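Local coordinates for inositol-1-monophosphatase (Nostoc sp., PDB 5ZHH), which probably hydrolyses inositol monophosphates to free inositol and inorganic phosphate, at residues Leu108-Ile119 and Val216-Glu224. Sequence-based numbering, arbitrary orientation.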
ATOM      1  N   LEU A 108      26.277  -9.203   5.340  1.00 25.33           N
ATOM      2  CA  LEU A 108      27.627  -9.460   4.864  1.00 26.81           C
ATOM      3  C   LEU A 108      28.591  -9.273   6.021  1.00 30.30           C
ATOM      4  O   LEU A 108      28.613  -8.207   6.648  1.00 28.45           O
ATOM      5  CB  LEU A 108      28.001  -8.542   3.696  1.00 29.35           C
ATOM      6  CG  LEU A 108      29.478  -8.641   3.281  1.00 30.69           C
ATOM      7  CD1 LEU A 108      29.802 -10.050   2.793  1.00 29.22           C
ATOM      8  CD2 LEU A 108      29.825  -7.611   2.202  1.00 33.66           C
ATOM      9  N   LEU A 109      29.380 -10.312   6.295  1.00 30.92           N
ATOM     10  CA  LEU A 109      30.490 -10.259   7.235  1.00 34.41           C
ATOM     11  C   LEU A 109      31.774  -9.976   6.464  1.00 36.77           C
ATOM     12  O   LEU A 109      32.093 -10.677   5.496  1.00 34.91           O
ATOM     13  CB  LEU A 109      30.631 -11.577   8.006  1.00 32.88           C
ATOM     14  CG  LEU A 109      29.478 -12.061   8.887  1.00 34.70           C
ATOM     15  CD1 LEU A 109      29.573 -13.566   9.097  1.00 35.69           C
ATOM     16  CD2 LEU A 109      29.489 -11.341  10.236  1.00 35.47           C
ATOM     17  N   ILE A 110      32.494  -8.941   6.876  1.00 37.48           N
ATOM     18  CA  ILE A 110      33.811  -8.635   6.332  1.00 37.70           C
ATOM     19  C   ILE A 110      34.825  -8.925   7.431  1.00 40.57           C
ATOM     20  O   ILE A 110      34.825  -8.267   8.483  1.00 35.80           O
ATOM     21  CB  ILE A 110      33.905  -7.193   5.821  1.00 38.26           C
ATOM     22  CG1 ILE A 110      32.853  -6.978   4.729  1.00 37.73           C
ATOM     23  CG2 ILE A 110      35.309  -6.905   5.301  1.00 40.05           C
ATOM     24  CD1 ILE A 110      32.819  -5.576   4.152  1.00 40.01           C
ATOM     25  N   ASN A 111      35.663  -9.937   7.199  1.00 42.10           N
ATOM     26  CA  ASN A 111      36.593 -10.435   8.208  1.00 42.91           C
ATOM     27  C   ASN A 111      35.846 -10.776   9.495  1.00 41.92           C
ATOM     28  O   ASN A 111      36.304 -10.491  10.604  1.00 40.07           O
ATOM     29  CB  ASN A 111      37.717  -9.426   8.458  1.00 46.72           C
ATOM     30  CG  ASN A 111      38.570  -9.183   7.218  1.00 49.32           C
ATOM     31  OD1 ASN A 111      38.924 -10.116   6.496  1.00 49.91           O
ATOM     32  ND2 ASN A 111      38.870  -7.918   6.948  1.00 50.49           N
ATOM     33  N   GLY A 112      34.681 -11.405   9.337  1.00 39.05           N
ATOM     34  CA  GLY A 112      33.868 -11.849  10.452  1.00 39.23           C
ATOM     35  C   GLY A 112      33.088 -10.785  11.187  1.00 37.85           C
ATOM     36  O   GLY A 112      32.541 -11.068  12.255  1.00 36.48           O
ATOM     37  N   VAL A 113      33.006  -9.561  10.643  1.00 36.73           N
ATOM     38  CA  VAL A 113      32.336  -8.446  11.294  1.00 38.47           C
ATOM     39  C   VAL A 113      31.159  -8.024  10.437  1.00 36.87           C
ATOM     40  O   VAL A 113      31.319  -7.813   9.234  1.00 38.71           O
ATOM     41  CB  VAL A 113      33.287  -7.247  11.517  1.00 43.02           C
ATOM     42  CG1 VAL A 113      32.549  -6.121  12.235  1.00 43.11           C
ATOM     43  CG2 VAL A 113      34.510  -7.687  12.313  1.00 44.64           C
ATOM     44  N   PRO A 114      29.955  -7.882  11.004  1.00 33.40           N
ATOM     45  CA  PRO A 114      28.805  -7.419  10.210  1.00 32.20           C
ATOM     46  C   PRO A 114      29.019  -6.006   9.683  1.00 31.28           C
ATOM     47  O   PRO A 114      29.291  -5.076  10.444  1.00 31.49           O
ATOM     48  CB  PRO A 114      27.641  -7.474  11.208  1.00 31.75           C
ATOM     49  CG  PRO A 114      28.090  -8.449  12.279  1.00 32.59           C
ATOM     50  CD  PRO A 114      29.578  -8.253  12.380  1.00 30.76           C
ATOM     51  N   GLN A 115      28.892  -5.845   8.364  1.00 30.27           N
ATOM     52  CA  GLN A 115      29.136  -4.552   7.731  1.00 29.73           C
ATOM     53  C   GLN A 115      28.057  -4.112   6.755  1.00 31.11           C
ATOM     54  O   GLN A 115      27.983  -2.911   6.458  1.00 30.55           O
ATOM     55  CB  GLN A 115      30.483  -4.564   6.992  1.00 34.19           C
ATOM     56  CG  GLN A 115      31.696  -4.629   7.906  1.00 36.98           C
ATOM     57  CD  GLN A 115      31.974  -3.313   8.615  1.00 39.09           C
ATOM     58  OE1 GLN A 115      32.680  -2.451   8.093  1.00 41.42           O
ATOM     59  NE2 GLN A 115      31.429  -3.158   9.815  1.00 36.75           N
ATOM     60  N   VAL A 116      27.255  -5.026   6.214  1.00 30.12           N
ATOM     61  CA  VAL A 116      26.149  -4.685   5.324  1.00 32.21           C
ATOM     62  C   VAL A 116      24.941  -5.506   5.733  1.00 32.35           C
ATOM     63  O   VAL A 116      25.053  -6.714   5.967  1.00 32.22           O
ATOM     64  CB  VAL A 116      26.484  -4.948   3.841  1.00 33.39           C
ATOM     65  CG1 VAL A 116      25.296  -4.584   2.959  1.00 29.75           C
ATOM     66  CG2 VAL A 116      27.725  -4.177   3.420  1.00 35.08           C
ATOM     67  N   GLY A 117      23.780  -4.861   5.793  1.00 28.65           N
ATOM     68  CA  GLY A 117      22.582  -5.578   6.175  1.00 29.27           C
ATOM     69  C   GLY A 117      21.327  -5.101   5.478  1.00 29.60           C
ATOM     70  O   GLY A 117      21.075  -3.895   5.381  1.00 28.45           O
ATOM     71  N   VAL A 118      20.541  -6.045   4.971  1.00 26.48           N
ATOM     72  CA  VAL A 118      19.222  -5.759   4.424  1.00 24.31           C
ATOM     73  C   VAL A 118      18.232  -6.741   5.025  1.00 24.35           C
ATOM     74  O   VAL A 118      18.473  -7.954   5.024  1.00 26.20           O
ATOM     75  CB  VAL A 118      19.189  -5.839   2.884  1.00 26.31           C
ATOM     76  CG1 VAL A 118      17.786  -5.559   2.398  1.00 25.65           C
ATOM     77  CG2 VAL A 118      20.164  -4.830   2.270  1.00 23.64           C
ATOM     78  N   ILE A 119      17.123  -6.217   5.543  1.00 24.31           N
ATOM     79  CA  ILE A 119      16.038  -7.019   6.096  1.00 23.75           C
ATOM     80  C   ILE A 119      14.750  -6.539   5.454  1.00 25.73           C
ATOM     81  O   ILE A 119      14.418  -5.350   5.539  1.00 26.61           O
ATOM     82  CB  ILE A 119      15.968  -6.899   7.627  1.00 25.39           C
ATOM     83  CG1 ILE A 119      17.259  -7.439   8.239  1.00 22.50           C
ATOM     84  CG2 ILE A 119      14.754  -7.641   8.185  1.00 26.92           C
ATOM     85  CD1 ILE A 119      17.452  -7.057   9.712  1.00 21.08           C
ATOM     86  N   VAL A 216      20.999 -12.763  12.581  1.00 28.74           N
ATOM     87  CA  VAL A 216      21.366 -11.536  13.280  1.00 28.59           C
ATOM     88  C   VAL A 216      22.350 -10.650  12.522  1.00 27.83           C
ATOM     89  O   VAL A 216      22.425  -9.450  12.832  1.00 26.66           O
ATOM     90  CB  VAL A 216      21.917 -11.843  14.691  1.00 27.88           C
ATOM     91  CG1 VAL A 216      20.886 -12.613  15.515  1.00 27.99           C
ATOM     92  CG2 VAL A 216      23.225 -12.612  14.609  1.00 29.27           C
ATOM     93  N   VAL A 217      23.115 -11.169  11.558  1.00 29.01           N
ATOM     94  CA  VAL A 217      24.210 -10.385  10.983  1.00 29.76           C
ATOM     95  C   VAL A 217      23.681  -9.099  10.351  1.00 29.37           C
ATOM     96  O   VAL A 217      24.188  -8.003  10.618  1.00 28.46           O
ATOM     97  CB  VAL A 217      25.009 -11.230   9.971  1.00 29.79           C
ATOM     98  CG1 VAL A 217      25.889 -10.333   9.097  1.00 30.13           C
ATOM     99  CG2 VAL A 217      25.862 -12.250  10.705  1.00 30.58           C
ATOM    100  N   ALA A 218      22.636  -9.205   9.524  1.00 26.99           N
ATOM    101  CA  ALA A 218      22.087  -8.008   8.887  1.00 27.93           C
ATOM    102  C   ALA A 218      21.553  -7.024   9.922  1.00 29.48           C
ATOM    103  O   ALA A 218      21.802  -5.815   9.826  1.00 26.71           O
ATOM    104  CB  ALA A 218      20.981  -8.387   7.905  1.00 26.90           C
ATOM    105  N   GLY A 219      20.837  -7.530  10.932  1.00 30.29           N
ATOM    106  CA  GLY A 219      20.252  -6.657  11.936  1.00 24.23           C
ATOM    107  C   GLY A 219      21.279  -5.985  12.821  1.00 24.80           C
ATOM    108  O   GLY A 219      21.052  -4.871  13.302  1.00 27.68           O
ATOM    109  N   VAL A 220      22.420  -6.639  13.046  1.00 25.19           N
ATOM    110  CA  VAL A 220      23.434  -6.071  13.931  1.00 26.20           C
ATOM    111  C   VAL A 220      23.989  -4.775  13.346  1.00 27.97           C
ATOM    112  O   VAL A 220      24.067  -3.750  14.035  1.00 26.93           O
ATOM    113  CB  VAL A 220      24.545  -7.100  14.214  1.00 26.13           C
ATOM    114  CG1 VAL A 220      25.780  -6.413  14.775  1.00 26.50           C
ATOM    115  CG2 VAL A 220      24.043  -8.159  15.204  1.00 24.72           C
ATOM    116  N   ILE A 221      24.373  -4.792  12.065  1.00 28.08           N
ATOM    117  CA  ILE A 221      24.941  -3.580  11.479  1.00 29.25           C
ATOM    118  C   ILE A 221      23.861  -2.520  11.291  1.00 28.50           C
ATOM    119  O   ILE A 221      24.108  -1.325  11.494  1.00 28.40           O
ATOM    120  CB  ILE A 221      25.687  -3.893  10.163  1.00 30.99           C
ATOM    121  CG1 ILE A 221      26.310  -2.617   9.588  1.00 31.26           C
ATOM    122  CG2 ILE A 221      24.772  -4.525   9.121  1.00 28.31           C
ATOM    123  CD1 ILE A 221      27.333  -1.954  10.508  1.00 32.18           C
ATOM    124  N   LEU A 222      22.644  -2.940  10.926  1.00 26.73           N
ATOM    125  CA  LEU A 222      21.517  -2.014  10.857  1.00 27.66           C
ATOM    126  C   LEU A 222      21.335  -1.275  12.173  1.00 27.46           C
ATOM    127  O   LEU A 222      21.213  -0.046  12.201  1.00 27.08           O
ATOM    128  CB  LEU A 222      20.238  -2.777  10.515  1.00 26.08           C
ATOM    129  CG  LEU A 222      18.980  -1.919  10.372  1.00 26.10           C
ATOM    130  CD1 LEU A 222      19.024  -1.164   9.035  1.00 24.37           C
ATOM    131  CD2 LEU A 222      17.716  -2.766  10.476  1.00 25.93           C
ATOM    132  N   LEU A 223      21.322  -2.021  13.281  1.00 25.85           N
ATOM    133  CA  LEU A 223      21.094  -1.406  14.580  1.00 24.14           C
ATOM    134  C   LEU A 223      22.252  -0.492  14.954  1.00 24.92           C
ATOM    135  O   LEU A 223      22.038   0.621  15.450  1.00 25.89           O
ATOM    136  CB  LEU A 223      20.896  -2.493  15.641  1.00 22.71           C
ATOM    137  CG  LEU A 223      20.792  -2.018  17.089  1.00 26.24           C
ATOM    138  CD1 LEU A 223      19.677  -1.007  17.206  1.00 25.62           C
ATOM    139  CD2 LEU A 223      20.521  -3.200  18.015  1.00 22.65           C
ATOM    140  N   GLU A 224      23.486  -0.933  14.706  1.00 25.25           N
ATOM    141  CA  GLU A 224      24.636  -0.093  15.026  1.00 28.73           C
ATOM    142  C   GLU A 224      24.631   1.200  14.219  1.00 27.69           C
ATOM    143  O   GLU A 224      24.895   2.279  14.764  1.00 29.62           O
ATOM    144  CB  GLU A 224      25.931  -0.872  14.803  1.00 30.32           C
ATOM    145  CG  GLU A 224      26.120  -2.009  15.815  1.00 30.29           C
ATOM    146  CD  GLU A 224      27.382  -2.810  15.558  1.00 33.67           C
ATOM    147  OE1 GLU A 224      27.964  -3.329  16.530  1.00 36.13           O
ATOM    148  OE2 GLU A 224      27.804  -2.908  14.387  1.00 35.22           O
TER
HETATM  149  O   HOH W   1      29.367  -4.713  13.423  1.00 42.50           O
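Val217 meets the hairpin 108-119 with both of its methyl groups. CG2 lies 3.8 Å from Leu109 CD2, and the two side chains cross at about a right angle. CG1 lies against the backbone N of Leu108 and Pro114 CB; its position anti to the backbone N (chi1 164°) brings it over the paired strands. Pro114 CB also rests 3.5 Å from the carbonyl O of Val217.

Ala218 sits where helix and strand come nearest. Its CB is 3.7 Å from Gly117 CA. Gly117 has no side chain, and a CB there would run into Ala218 O and Ile221 CG2. Ile119 flanks the same spot: its CD1 reaches Gly219 CA at 3.6 Å, over a helix position that also lacks a side chain. Val220 CG1 touches Pro114 CG at 4.0 Å.

Ile221 spreads over the bulged strand. CG1, anti to the backbone N (chi1 -178°), lies 3.6 Å from Gln115 O, while CG2 presses on the peptide between Val116 and Gly117. With an alanine in its place, this peptide would probably lose its cover, and a gap would open over the bulge. Here two residues, Gln115 and Val116, stand opposite the single Leu108, the mark of a classic beta bulge.

No direct hydrogen bond joins the two segments. At the edge, a water donates to Pro114 O and to Glu224 OE2. Gln115 NE2 also donates to Pro114 O, from above the carbonyl plane of Pro114.

The axes of strand 113-119 and helix segment 216-224 cross at -105°. Helix 3-25 packs on Leu108 and Val118, whose side chains point away from helix 216-224. The sheet is thus sandwiched between helical layers, as in the alpha-beta-alpha-beta-alpha sandwich of the inositol monophosphatase family.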